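Local coordinates for protein aminopeptidase YwaD (Bacillus subtilis, PDB 6HC6) that hydrolyses peptides as a secreted, monomeric two-zinc aminopeptidase of the M28 family, releasing a range of N-terminal amino acids such as leucine, arginine and lysine, at residues Arg352-Lys357 with Gly419-Ala424; Lys311-Ser316 with Ala379-Ala384; Thr267-Glu272 with Glu413-Ala418. All coordinates share one frame; numbering follows the deposited sequence. Where two conformers were deposited one is given.

Contact 1: Arg352-Lys357 with Gly419-Ala424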
ATOM      1  N   ARG A 352      -7.920   4.041  22.553  1.00 35.07           N
ATOM      2  CA  ARG A 352      -7.592   4.732  23.796  1.00 36.88           C
ATOM      3  C   ARG A 352      -7.961   3.877  24.996  1.00 34.91           C
ATOM      4  O   ARG A 352      -7.162   3.700  25.922  1.00 35.92           O
ATOM      5  CB  ARG A 352      -8.301   6.092  23.861  1.00 46.58           C
ATOM      6  CG  ARG A 352      -8.622   6.555  25.279  1.00 56.16           C
ATOM      7  CD  ARG A 352      -9.595   7.792  25.372  1.00 61.08           C
ATOM      8  NE  ARG A 352     -11.005   7.602  25.045  1.00 69.17           N
ATOM      9  CZ  ARG A 352     -11.735   8.412  24.254  1.00 70.97           C
ATOM     10  NH1 ARG A 352     -11.139   9.442  23.648  1.00 85.28           N
ATOM     11  NH2 ARG A 352     -13.027   8.159  24.077  1.00 63.59           N
ATOM     12  N   THR A 353      -9.187   3.352  25.002  1.00 33.18           N
ATOM     13  CA  THR A 353      -9.638   2.515  26.103  1.00 35.34           C
ATOM     14  C   THR A 353      -8.765   1.276  26.250  1.00 33.41           C
ATOM     15  O   THR A 353      -8.375   0.909  27.367  1.00 36.06           O
ATOM     16  CB  THR A 353     -11.093   2.125  25.870  1.00 35.53           C
ATOM     17  OG1 THR A 353     -11.914   3.298  25.947  1.00 42.17           O
ATOM     18  CG2 THR A 353     -11.538   1.107  26.895  1.00 41.64           C
ATOM     19  N   ALA A 354      -8.454   0.612  25.131  1.00 30.75           N
ATOM     20  CA  ALA A 354      -7.637  -0.596  25.184  1.00 32.07           C
ATOM     21  C   ALA A 354      -6.246  -0.293  25.724  1.00 31.32           C
ATOM     22  O   ALA A 354      -5.706  -1.055  26.539  1.00 36.11           O
ATOM     23  CB  ALA A 354      -7.539  -1.227  23.795  1.00 28.51           C
ATOM     24  N   ALA A 355      -5.646   0.812  25.276  1.00 30.49           N
ATOM     25  CA  ALA A 355      -4.319   1.175  25.763  1.00 31.51           C
ATOM     26  C   ALA A 355      -4.326   1.347  27.276  1.00 37.58           C
ATOM     27  O   ALA A 355      -3.382   0.938  27.962  1.00 39.74           O
ATOM     28  CB  ALA A 355      -3.839   2.449  25.072  1.00 38.66           C
ATOM     29  N   GLU A 356      -5.393   1.933  27.814  1.00 36.32           N
ATOM     30  CA  GLU A 356      -5.515   2.056  29.267  1.00 38.78           C
ATOM     31  C   GLU A 356      -5.635   0.694  29.942  1.00 43.26           C
ATOM     32  O   GLU A 356      -5.033   0.465  30.998  1.00 48.70           O
ATOM     33  CB  GLU A 356      -6.711   2.939  29.623  1.00 49.71           C
ATOM     34  CG  GLU A 356      -6.536   4.399  29.223  1.00 65.54           C
ATOM     35  CD  GLU A 356      -7.853   5.161  29.125  1.00 75.88           C
ATOM     36  OE1 GLU A 356      -7.810   6.387  28.871  1.00 77.14           O
ATOM     37  OE2 GLU A 356      -8.925   4.543  29.307  1.00 76.20           O
ATOM     38  N   LYS A 357      -6.414  -0.224  29.365  1.00 40.12           N
ATOM     39  CA  LYS A 357      -6.612  -1.515  30.019  1.00 43.39           C
ATOM     40  C   LYS A 357      -5.323  -2.336  30.043  1.00 47.92           C
ATOM     41  O   LYS A 357      -5.030  -3.007  31.040  1.00 44.61           O
ATOM     42  CB  LYS A 357      -7.740  -2.295  29.337  1.00 47.02           C
ATOM     43  CG  LYS A 357      -8.085  -3.611  30.037  1.00 52.91           C
ATOM     44  CD  LYS A 357      -9.485  -4.110  29.679  1.00 57.35           C
ATOM     45  CE  LYS A 357     -10.081  -4.968  30.799  1.00 61.29           C
ATOM     46  NZ  LYS A 357     -10.704  -4.173  31.902  1.00 64.89           N
ATOM     47  N   GLY A 419      -0.161  -6.151  18.110  1.00 26.85           N
ATOM     48  CA  GLY A 419      -1.218  -7.153  18.140  1.00 24.42           C
ATOM     49  C   GLY A 419      -2.046  -7.101  19.411  1.00 26.76           C
ATOM     50  O   GLY A 419      -3.281  -7.167  19.367  1.00 27.75           O
ATOM     51  N   ASP A 420      -1.383  -6.985  20.563  1.00 25.38           N
ATOM     52  CA  ASP A 420      -2.118  -6.911  21.824  1.00 27.84           C
ATOM     53  C   ASP A 420      -2.978  -5.654  21.890  1.00 29.31           C
ATOM     54  O   ASP A 420      -4.116  -5.696  22.376  1.00 27.32           O
ATOM     55  CB  ASP A 420      -1.158  -6.968  23.010  1.00 32.78           C
ATOM     56  CG  ASP A 420      -0.629  -8.368  23.263  1.00 38.32           C
ATOM     57  OD1 ASP A 420      -1.361  -9.341  22.972  1.00 34.87           O
ATOM     58  OD2 ASP A 420       0.513  -8.497  23.759  1.00 35.47           O
ATOM     59  N   LEU A 421      -2.468  -4.531  21.378  1.00 26.36           N
ATOM     60  CA  LEU A 421      -3.233  -3.288  21.452  1.00 25.98           C
ATOM     61  C   LEU A 421      -4.466  -3.344  20.554  1.00 24.18           C
ATOM     62  O   LEU A 421      -5.580  -3.045  20.998  1.00 26.32           O
ATOM     63  CB  LEU A 421      -2.346  -2.092  21.081  1.00 27.05           C
ATOM     64  CG  LEU A 421      -2.929  -0.673  21.143  1.00 24.48           C
ATOM     65  CD1 LEU A 421      -3.798  -0.315  19.912  1.00 28.29           C
ATOM     66  CD2 LEU A 421      -3.714  -0.462  22.434  1.00 26.11           C
ATOM     67  N   VAL A 422      -4.288  -3.693  19.279  1.00 23.99           N
ATOM     68  CA  VAL A 422      -5.429  -3.674  18.367  0.58 25.01           C
ATOM     69  C   VAL A 422      -6.394  -4.810  18.686  1.00 28.95           C
ATOM     70  O   VAL A 422      -7.615  -4.672  18.500  1.00 23.34           O
ATOM     71  CB  VAL A 422      -4.954  -3.725  16.902  0.58 22.90           C
ATOM     72  CG1 VAL A 422      -6.131  -3.523  15.964  0.58 20.40           C
ATOM     73  CG2 VAL A 422      -3.872  -2.667  16.644  0.58 23.19           C
ATOM     74  N   THR A 423      -5.885  -5.945  19.184  1.00 21.17           N
ATOM     75  CA  THR A 423      -6.802  -7.014  19.587  1.00 24.68           C
ATOM     76  C   THR A 423      -7.685  -6.562  20.742  1.00 27.97           C
ATOM     77  O   THR A 423      -8.894  -6.830  20.758  1.00 27.89           O
ATOM     78  CB  THR A 423      -6.028  -8.280  19.965  1.00 26.93           C
ATOM     79  OG1 THR A 423      -5.379  -8.802  18.799  1.00 22.23           O
ATOM     80  CG2 THR A 423      -6.971  -9.345  20.511  1.00 26.89           C
ATOM     81  N   ALA A 424      -7.102  -5.857  21.713  1.00 31.02           N
ATOM     82  CA  ALA A 424      -7.898  -5.354  22.822  1.00 33.18           C
ATOM     83  C   ALA A 424      -8.860  -4.272  22.359  1.00 25.28           C
ATOM     84  O   ALA A 424      -9.964  -4.150  22.900  1.00 28.33           O
ATOM     85  CB  ALA A 424      -6.991  -4.824  23.932  1.00 27.10           C
TER
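A354 faces A424 and A355 faces L421 where two helical segments, 352-357 and 419-424, meet with their axes 8.5 Å apart at closest approach. The N-to-C directions make an angle of 123°, nearer perpendicular than antiparallel. The backbones come nearest at the alanine pair, whose CA atoms lie only 5.3 Å apart, while the CA atoms of A355 and L421 are separated by 6.3 Å. Small residues permit this closeness. The methyl groups of A354 and A424 lie side by side, CB to CB at 3.6 Å, and A354 CB also rests against the carbonyl carbon of A424. The same methyl also lies 3.9 Å from L421 O, a contact with the helix backbone. L421 supplies the longer reach. Its CG stands anti to the backbone N (chi1 -178°), which carries CD2 across to the facing helix, where it lies 3.7 Å from A355 N and 3.9 Å from A355 CB. One methyl of one leucine thus covers both backbone and side chain of A355. Behind this interface, T423 OG1 turns back to donate to G419 O at 2.7 Å, and T423 N reaches the same carbonyl oxygen from the opposite face of its plane, so G419 O is held by two donors, and the hydroxyl is satisfied within its own helix. I358 adds to the seam by touching both L421 and A424, while F386 of strand 382-389 packs on L421 from the central sheet. The pair is a compact example of alanine-mediated helix packing in the M28 domain, away from the zinc site. The side chains that meet are all apolar, and the backbone atoms they touch are in van der Waals contact only; close packing and burial of apolar surface probably account for the association.

Contact 2: Lys311-Ser316 with Ala379-Ala384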
ATOM      1  N   LYS A 311     -27.622  -1.060   2.586  1.00 37.57           N
ATOM      2  CA  LYS A 311     -27.956  -1.712   3.850  1.00 39.36           C
ATOM      3  C   LYS A 311     -26.706  -1.979   4.678  1.00 37.15           C
ATOM      4  O   LYS A 311     -26.667  -1.691   5.879  1.00 34.97           O
ATOM      5  CB  LYS A 311     -28.685  -3.022   3.571  1.00 47.86           C
ATOM      6  CG  LYS A 311     -30.177  -2.989   3.820  1.00 57.94           C
ATOM      7  CD  LYS A 311     -30.824  -4.225   3.230  1.00 63.82           C
ATOM      8  CE  LYS A 311     -31.918  -4.758   4.126  1.00 68.08           C
ATOM      9  NZ  LYS A 311     -32.488  -6.035   3.602  1.00 69.64           N
ATOM     10  N   GLU A 312     -25.682  -2.558   4.047  1.00 34.79           N
ATOM     11  CA  GLU A 312     -24.428  -2.836   4.743  1.00 31.73           C
ATOM     12  C   GLU A 312     -23.745  -1.554   5.209  1.00 34.44           C
ATOM     13  O   GLU A 312     -23.124  -1.526   6.280  1.00 31.97           O
ATOM     14  CB  GLU A 312     -23.483  -3.618   3.834  1.00 37.48           C
ATOM     15  CG  GLU A 312     -23.887  -5.050   3.551  1.00 36.24           C
ATOM     16  CD  GLU A 312     -23.000  -5.672   2.493  1.00 32.56           C
ATOM     17  OE1 GLU A 312     -22.222  -6.591   2.825  1.00 30.44           O
ATOM     18  OE2 GLU A 312     -23.073  -5.221   1.326  1.00 36.24           O
ATOM     19  N   LEU A 313     -23.806  -0.497   4.397  1.00 30.37           N
ATOM     20  CA  LEU A 313     -23.207   0.768   4.804  1.00 32.85           C
ATOM     21  C   LEU A 313     -23.871   1.305   6.064  1.00 29.28           C
ATOM     22  O   LEU A 313     -23.190   1.780   6.978  1.00 33.92           O
ATOM     23  CB  LEU A 313     -23.301   1.793   3.668  1.00 31.32           C
ATOM     24  CG  LEU A 313     -22.437   1.498   2.440  1.00 33.33           C
ATOM     25  CD1 LEU A 313     -22.707   2.515   1.340  1.00 42.31           C
ATOM     26  CD2 LEU A 313     -20.959   1.496   2.824  1.00 31.10           C
ATOM     27  N   LYS A 314     -25.203   1.245   6.128  1.00 30.12           N
ATOM     28  CA  LYS A 314     -25.893   1.700   7.332  1.00 35.56           C
ATOM     29  C   LYS A 314     -25.491   0.877   8.550  1.00 33.33           C
ATOM     30  O   LYS A 314     -25.395   1.413   9.659  1.00 43.40           O
ATOM     31  CB  LYS A 314     -27.404   1.653   7.127  1.00 45.62           C
ATOM     32  CG  LYS A 314     -27.887   2.539   5.995  1.00 61.72           C
ATOM     33  CD  LYS A 314     -27.222   3.908   6.040  1.00 68.05           C
ATOM     34  CE  LYS A 314     -27.333   4.621   4.700  1.00 71.34           C
ATOM     35  NZ  LYS A 314     -26.476   3.992   3.655  1.00 70.61           N
ATOM     36  N   ARG A 315     -25.246  -0.427   8.366  1.00 35.87           N
ATOM     37  CA  ARG A 315     -24.836  -1.283   9.476  1.00 33.84           C
ATOM     38  C   ARG A 315     -23.356  -1.159   9.804  1.00 28.58           C
ATOM     39  O   ARG A 315     -22.927  -1.695  10.830  1.00 31.15           O
ATOM     40  CB  ARG A 315     -25.116  -2.770   9.190  1.00 32.75           C
ATOM     41  CG  ARG A 315     -26.499  -3.146   8.765  1.00 43.77           C
ATOM     42  CD  ARG A 315     -26.676  -4.658   8.913  1.00 44.68           C
ATOM     43  NE  ARG A 315     -26.217  -5.455   7.771  1.00 36.10           N
ATOM     44  CZ  ARG A 315     -25.378  -6.489   7.854  1.00 37.99           C
ATOM     45  NH1 ARG A 315     -24.864  -6.847   9.017  1.00 36.26           N
ATOM     46  NH2 ARG A 315     -25.038  -7.165   6.763  1.00 43.19           N
ATOM     47  N   SER A 316     -22.566  -0.495   8.960  1.00 25.75           N
ATOM     48  CA  SER A 316     -21.117  -0.505   9.119  1.00 23.06           C
ATOM     49  C   SER A 316     -20.702   0.399  10.267  1.00 35.42           C
ATOM     50  O   SER A 316     -21.039   1.586  10.285  1.00 34.09           O
ATOM     51  CB  SER A 316     -20.442  -0.052   7.833  1.00 24.64           C
ATOM     52  OG  SER A 316     -20.635  -0.997   6.798  1.00 28.34           O
ATOM     53  N   ALA A 379     -16.748   6.639   2.788  1.00 28.43           N
ATOM     54  CA  ALA A 379     -18.120   6.150   2.841  1.00 29.91           C
ATOM     55  C   ALA A 379     -18.819   6.489   4.150  1.00 29.87           C
ATOM     56  O   ALA A 379     -19.981   6.102   4.336  1.00 27.81           O
ATOM     57  CB  ALA A 379     -18.150   4.635   2.621  1.00 28.17           C
ATOM     58  N   GLY A 380     -18.147   7.200   5.051  1.00 28.53           N
ATOM     59  CA  GLY A 380     -18.736   7.638   6.298  1.00 27.22           C
ATOM     60  C   GLY A 380     -18.569   6.686   7.459  1.00 31.09           C
ATOM     61  O   GLY A 380     -19.232   6.867   8.488  1.00 31.09           O
ATOM     62  N   ILE A 381     -17.721   5.677   7.325  1.00 26.39           N
ATOM     63  CA  ILE A 381     -17.531   4.660   8.349  1.00 29.50           C
ATOM     64  C   ILE A 381     -16.303   5.040   9.161  1.00 25.34           C
ATOM     65  O   ILE A 381     -15.244   5.320   8.592  1.00 25.38           O
ATOM     66  CB  ILE A 381     -17.365   3.270   7.709  1.00 27.97           C
ATOM     67  CG1 ILE A 381     -18.607   2.906   6.884  1.00 22.54           C
ATOM     68  CG2 ILE A 381     -17.067   2.222   8.762  1.00 26.26           C
ATOM     69  CD1 ILE A 381     -18.291   1.888   5.789  1.00 23.92           C
ATOM     70  N   ASP A 382     -16.444   5.075  10.484  1.00 26.53           N
ATOM     71  CA  ASP A 382     -15.295   5.320  11.357  1.00 23.17           C
ATOM     72  C   ASP A 382     -14.160   4.363  11.020  1.00 20.53           C
ATOM     73  O   ASP A 382     -14.341   3.145  11.043  1.00 23.98           O
ATOM     74  CB  ASP A 382     -15.702   5.118  12.816  1.00 28.07           C
ATOM     75  CG  ASP A 382     -16.694   6.146  13.304  1.00 34.59           C
ATOM     76  OD1 ASP A 382     -17.752   6.307  12.665  1.00 39.25           O
ATOM     77  OD2 ASP A 382     -16.433   6.745  14.368  1.00 29.27           O
ATOM     78  N   SER A 383     -12.972   4.896  10.737  1.00 20.07           N
ATOM     79  CA  SER A 383     -11.865   4.026  10.364  1.00 18.73           C
ATOM     80  C   SER A 383     -10.557   4.665  10.790  1.00 23.75           C
ATOM     81  O   SER A 383     -10.468   5.881  10.961  1.00 21.17           O
ATOM     82  CB  SER A 383     -11.807   3.775   8.857  1.00 23.40           C
ATOM     83  OG  SER A 383     -11.422   4.955   8.172  1.00 28.86           O
ATOM     84  N   ALA A 384      -9.540   3.842  10.923  1.00 17.99           N
ATOM     85  CA  ALA A 384      -8.207   4.308  11.195  1.00 18.06           C
ATOM     86  C   ALA A 384      -7.188   3.273  10.754  1.00 20.17           C
ATOM     87  O   ALA A 384      -7.483   2.152  10.604  1.00 19.25           O
ATOM     88  CB  ALA A 384      -8.004   4.587  12.642  1.00 20.78           C
TER
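I381 brings its CD1 methyl against both S316 and L313, and its conformation explains how one side chain serves both. With CG1 anti to its own carbonyl carbon (chi1 -60°) and the chain extended beyond, CD1 comes within 3.5 Å of S316 CB and 4.0 Å of L313 CD2. I381 CG1 follows close behind, 3.6 Å from S316 CB. The leucine and isoleucine side chains cross at about a right angle, and the same L313 CD2 also meets A379 CB at 4.2 Å. These contacts join the starts of two neighbouring parallel strands of the M28 central sheet: helix 310-315 runs straight into strand 316-322, whereas helix 373-378 ends in a Schellman motif at G380, whose positive phi of 91° turns the chain toward strand 382-389. S316 OG folds back to donate to E312 O at 2.6 Å, coming from above the carbonyl plane and not along a lone pair, and it is also hydrogen-bonded to Y246 OH. Replacing S316 by an alanine would still set a CB against I381 but would probably leave E312 O and Y246 OH without this hydroxyl partner. F376 of helix 373-378 touches I381.

Contact 3: Thr267-Glu272 with Glu413-Ala418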
ATOM      1  N   THR A 267      -1.105  -7.898   7.544  1.00 17.25           N
ATOM      2  CA  THR A 267      -1.824  -9.100   7.147  1.00 15.62           C
ATOM      3  C   THR A 267      -1.699 -10.176   8.215  1.00 17.24           C
ATOM      4  O   THR A 267      -2.690 -10.819   8.593  1.00 18.36           O
ATOM      5  CB  THR A 267      -1.293  -9.598   5.802  1.00 13.74           C
ATOM      6  OG1 THR A 267      -1.492  -8.578   4.804  1.00 16.86           O
ATOM      7  CG2 THR A 267      -2.038 -10.873   5.361  1.00 16.33           C
ATOM      8  N   SER A 268      -0.491 -10.344   8.754  1.00 20.21           N
ATOM      9  CA  SER A 268      -0.239 -11.394   9.731  1.00 21.25           C
ATOM     10  C   SER A 268      -0.913 -11.093  11.064  1.00 21.86           C
ATOM     11  O   SER A 268      -1.429 -12.003  11.722  1.00 20.12           O
ATOM     12  CB  SER A 268       1.272 -11.570   9.906  1.00 19.82           C
ATOM     13  OG  SER A 268       1.823 -10.511  10.677  1.00 25.83           O
ATOM     14  N   VAL A 269      -0.916  -9.825  11.491  1.00 20.18           N
ATOM     15  CA  VAL A 269      -1.572  -9.472  12.749  1.00 18.06           C
ATOM     16  C   VAL A 269      -3.086  -9.596  12.612  1.00 18.12           C
ATOM     17  O   VAL A 269      -3.785 -10.022  13.541  1.00 21.40           O
ATOM     18  CB  VAL A 269      -1.158  -8.054  13.172  1.00 21.90           C
ATOM     19  CG1 VAL A 269      -1.938  -7.611  14.397  1.00 20.11           C
ATOM     20  CG2 VAL A 269       0.353  -8.000  13.439  1.00 23.72           C
ATOM     21  N   MET A 270      -3.615  -9.207  11.458  1.00 18.46           N
ATOM     22  CA  MET A 270      -5.036  -9.403  11.200  1.00 18.67           C
ATOM     23  C   MET A 270      -5.415 -10.879  11.321  1.00 21.12           C
ATOM     24  O   MET A 270      -6.431 -11.220  11.940  1.00 22.44           O
ATOM     25  CB  MET A 270      -5.373  -8.852   9.814  1.00 20.18           C
ATOM     26  CG  MET A 270      -6.840  -9.047   9.404  1.00 22.19           C
ATOM     27  SD  MET A 270      -7.086 -10.611   8.541  1.00 24.65           S
ATOM     28  CE  MET A 270      -6.315 -10.269   6.948  1.00 20.07           C
ATOM     29  N   LEU A 271      -4.609 -11.774  10.747  1.00 22.43           N
ATOM     30  CA  LEU A 271      -4.964 -13.194  10.779  1.00 19.28           C
ATOM     31  C   LEU A 271      -4.850 -13.762  12.185  1.00 22.60           C
ATOM     32  O   LEU A 271      -5.684 -14.572  12.605  1.00 22.98           O
ATOM     33  CB  LEU A 271      -4.079 -13.978   9.806  1.00 18.69           C
ATOM     34  CG  LEU A 271      -4.438 -13.738   8.352  1.00 20.51           C
ATOM     35  CD1 LEU A 271      -3.366 -14.323   7.433  1.00 18.99           C
ATOM     36  CD2 LEU A 271      -5.813 -14.364   8.044  1.00 24.03           C
ATOM     37  N   GLU A 272      -3.825 -13.351  12.933  1.00 22.35           N
ATOM     38  CA  GLU A 272      -3.709 -13.842  14.302  1.00 22.87           C
ATOM     39  C   GLU A 272      -4.811 -13.273  15.183  1.00 26.10           C
ATOM     40  O   GLU A 272      -5.307 -13.963  16.084  1.00 27.17           O
ATOM     41  CB  GLU A 272      -2.329 -13.508  14.870  1.00 24.58           C
ATOM     42  CG  GLU A 272      -2.167 -13.832  16.344  1.00 23.32           C
ATOM     43  CD  GLU A 272      -2.204 -15.328  16.656  1.00 24.86           C
ATOM     44  OE1 GLU A 272      -2.354 -16.162  15.732  1.00 28.57           O
ATOM     45  OE2 GLU A 272      -2.090 -15.668  17.842  1.00 28.43           O
ATOM     46  N   GLU A 413       8.604  -8.381  19.100  1.00 26.92           N
ATOM     47  CA  GLU A 413       8.112  -7.564  20.205  1.00 31.65           C
ATOM     48  C   GLU A 413       7.175  -6.477  19.702  1.00 30.23           C
ATOM     49  O   GLU A 413       6.185  -6.149  20.365  1.00 30.87           O
ATOM     50  CB  GLU A 413       9.276  -6.941  20.973  1.00 41.04           C
ATOM     51  CG  GLU A 413      10.102  -7.920  21.774  1.00 55.62           C
ATOM     52  CD  GLU A 413      11.481  -7.368  22.085  1.00 70.29           C
ATOM     53  OE1 GLU A 413      12.462  -7.810  21.442  1.00 71.47           O
ATOM     54  OE2 GLU A 413      11.580  -6.486  22.963  1.00 69.43           O
ATOM     55  N   ARG A 414       7.485  -5.900  18.535  1.00 25.10           N
ATOM     56  CA  ARG A 414       6.612  -4.892  17.945  1.00 23.80           C
ATOM     57  C   ARG A 414       5.322  -5.508  17.428  1.00 22.38           C
ATOM     58  O   ARG A 414       4.248  -4.938  17.621  1.00 23.07           O
ATOM     59  CB  ARG A 414       7.341  -4.157  16.817  1.00 25.47           C
ATOM     60  CG  ARG A 414       8.485  -3.272  17.330  1.00 30.65           C
ATOM     61  CD  ARG A 414       8.017  -1.837  17.505  1.00 24.79           C
ATOM     62  NE  ARG A 414       9.009  -0.984  18.168  1.00 26.61           N
ATOM     63  CZ  ARG A 414      10.052  -0.432  17.560  1.00 27.93           C
ATOM     64  NH1 ARG A 414      10.271  -0.653  16.274  1.00 25.63           N
ATOM     65  NH2 ARG A 414      10.878   0.352  18.245  1.00 31.21           N
ATOM     66  N   LEU A 415       5.406  -6.667  16.765  1.00 26.15           N
ATOM     67  CA  LEU A 415       4.195  -7.391  16.389  1.00 20.77           C
ATOM     68  C   LEU A 415       3.334  -7.688  17.604  1.00 23.62           C
ATOM     69  O   LEU A 415       2.105  -7.536  17.562  1.00 25.66           O
ATOM     70  CB  LEU A 415       4.556  -8.703  15.694  1.00 23.76           C
ATOM     71  CG  LEU A 415       5.156  -8.590  14.292  1.00 23.63           C
ATOM     72  CD1 LEU A 415       5.677  -9.946  13.839  1.00 24.97           C
ATOM     73  CD2 LEU A 415       4.120  -8.028  13.316  1.00 21.28           C
ATOM     74  N   GLN A 416       3.965  -8.118  18.696  1.00 23.84           N
ATOM     75  CA  GLN A 416       3.226  -8.490  19.894  1.00 24.40           C
ATOM     76  C   GLN A 416       2.518  -7.288  20.502  1.00 28.71           C
ATOM     77  O   GLN A 416       1.339  -7.368  20.866  1.00 27.62           O
ATOM     78  CB  GLN A 416       4.178  -9.129  20.908  1.00 26.33           C
ATOM     79  CG  GLN A 416       3.491  -9.631  22.162  1.00 27.75           C
ATOM     80  CD  GLN A 416       2.643 -10.840  21.862  1.00 30.13           C
ATOM     81  OE1 GLN A 416       3.102 -11.787  21.219  1.00 28.98           O
ATOM     82  NE2 GLN A 416       1.389 -10.813  22.310  1.00 27.33           N
ATOM     83  N   GLN A 417       3.222  -6.164  20.624  1.00 26.82           N
ATOM     84  CA  GLN A 417       2.621  -4.994  21.258  1.00 31.02           C
ATOM     85  C   GLN A 417       1.516  -4.408  20.390  1.00 30.49           C
ATOM     86  O   GLN A 417       0.446  -4.052  20.898  1.00 26.25           O
ATOM     87  CB  GLN A 417       3.698  -3.944  21.547  1.00 36.05           C
ATOM     88  CG  GLN A 417       3.164  -2.638  22.149  1.00 48.84           C
ATOM     89  CD  GLN A 417       2.491  -2.821  23.512  1.00 62.57           C
ATOM     90  OE1 GLN A 417       1.273  -3.020  23.603  1.00 64.09           O
ATOM     91  NE2 GLN A 417       3.282  -2.737  24.577  1.00 57.65           N
ATOM     92  N   ALA A 418       1.755  -4.305  19.080  1.00 25.35           N
ATOM     93  CA  ALA A 418       0.699  -3.869  18.173  1.00 24.24           C
ATOM     94  C   ALA A 418      -0.464  -4.855  18.188  1.00 23.48           C
ATOM     95  O   ALA A 418      -1.630  -4.456  18.274  1.00 22.03           O
ATOM     96  CB  ALA A 418       1.245  -3.709  16.754  1.00 20.24           C
TER
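V269 and L415 form the tight core of this contact, with V269 CG2 and L415 CD2 meeting at 3.8 Å while their CA atoms stay 7.1 Å apart. The branches of V269 divide the work. CG1, anti to the backbone N (chi1 174°), lies 3.8 Å from the CA of G419 one turn further along the facing helix, whereas CG2 is directed at the leucine. L415 also carries its CD2 methyl close to S268, 4.3 Å from S268 OG. That hydroxyl is already hydrogen-bonded to S265 O, so the leucine methyl covers a polar atom with its need met inside the helix. The motif is helix-on-helix packing in the M28 domain, between helices 260-277 and 412-430. The first of these carries, near its start, D262, which binds both zinc ions; the side chain of S268 is nevertheless about 12 Å from a bound zinc ion, so the contact lies outside the metal's coordination shell. Packing slackens toward A418, whose CB stays 5.5 Å from V269 CG2 and instead touches W388 of strand 382-389. Farther round helix 412-430 the surface turns polar: E413 is exposed, and the partly exposed R414 reaches the carbonyl oxygens of T327 and W329. On the inner side, by contrast, F43 packs on V269 and I52 touches L415.

Overall arrangement
From the N terminus, segment 267-272 comes first, and contact 3 joins it to 413-418 across 140 intervening residues, the longest of the three loops. Contact 2 opens and closes wholly within that span, bringing the helix before strand 316-322 against the start of strand 382-389. Contact 1 begins at 352-357, inside the loop of contact 2, and ends at 419-424, just beyond the close of contact 3; it therefore crosses both. Contacts 1 and 3 share helix 412-430 and adjoin each other, so this late helix ties helices 260-277 and 346-358 together. Contact 2 stands apart, its centre 22 Å from that of contact 1, at the starts of the central strands 316-322 and 382-389.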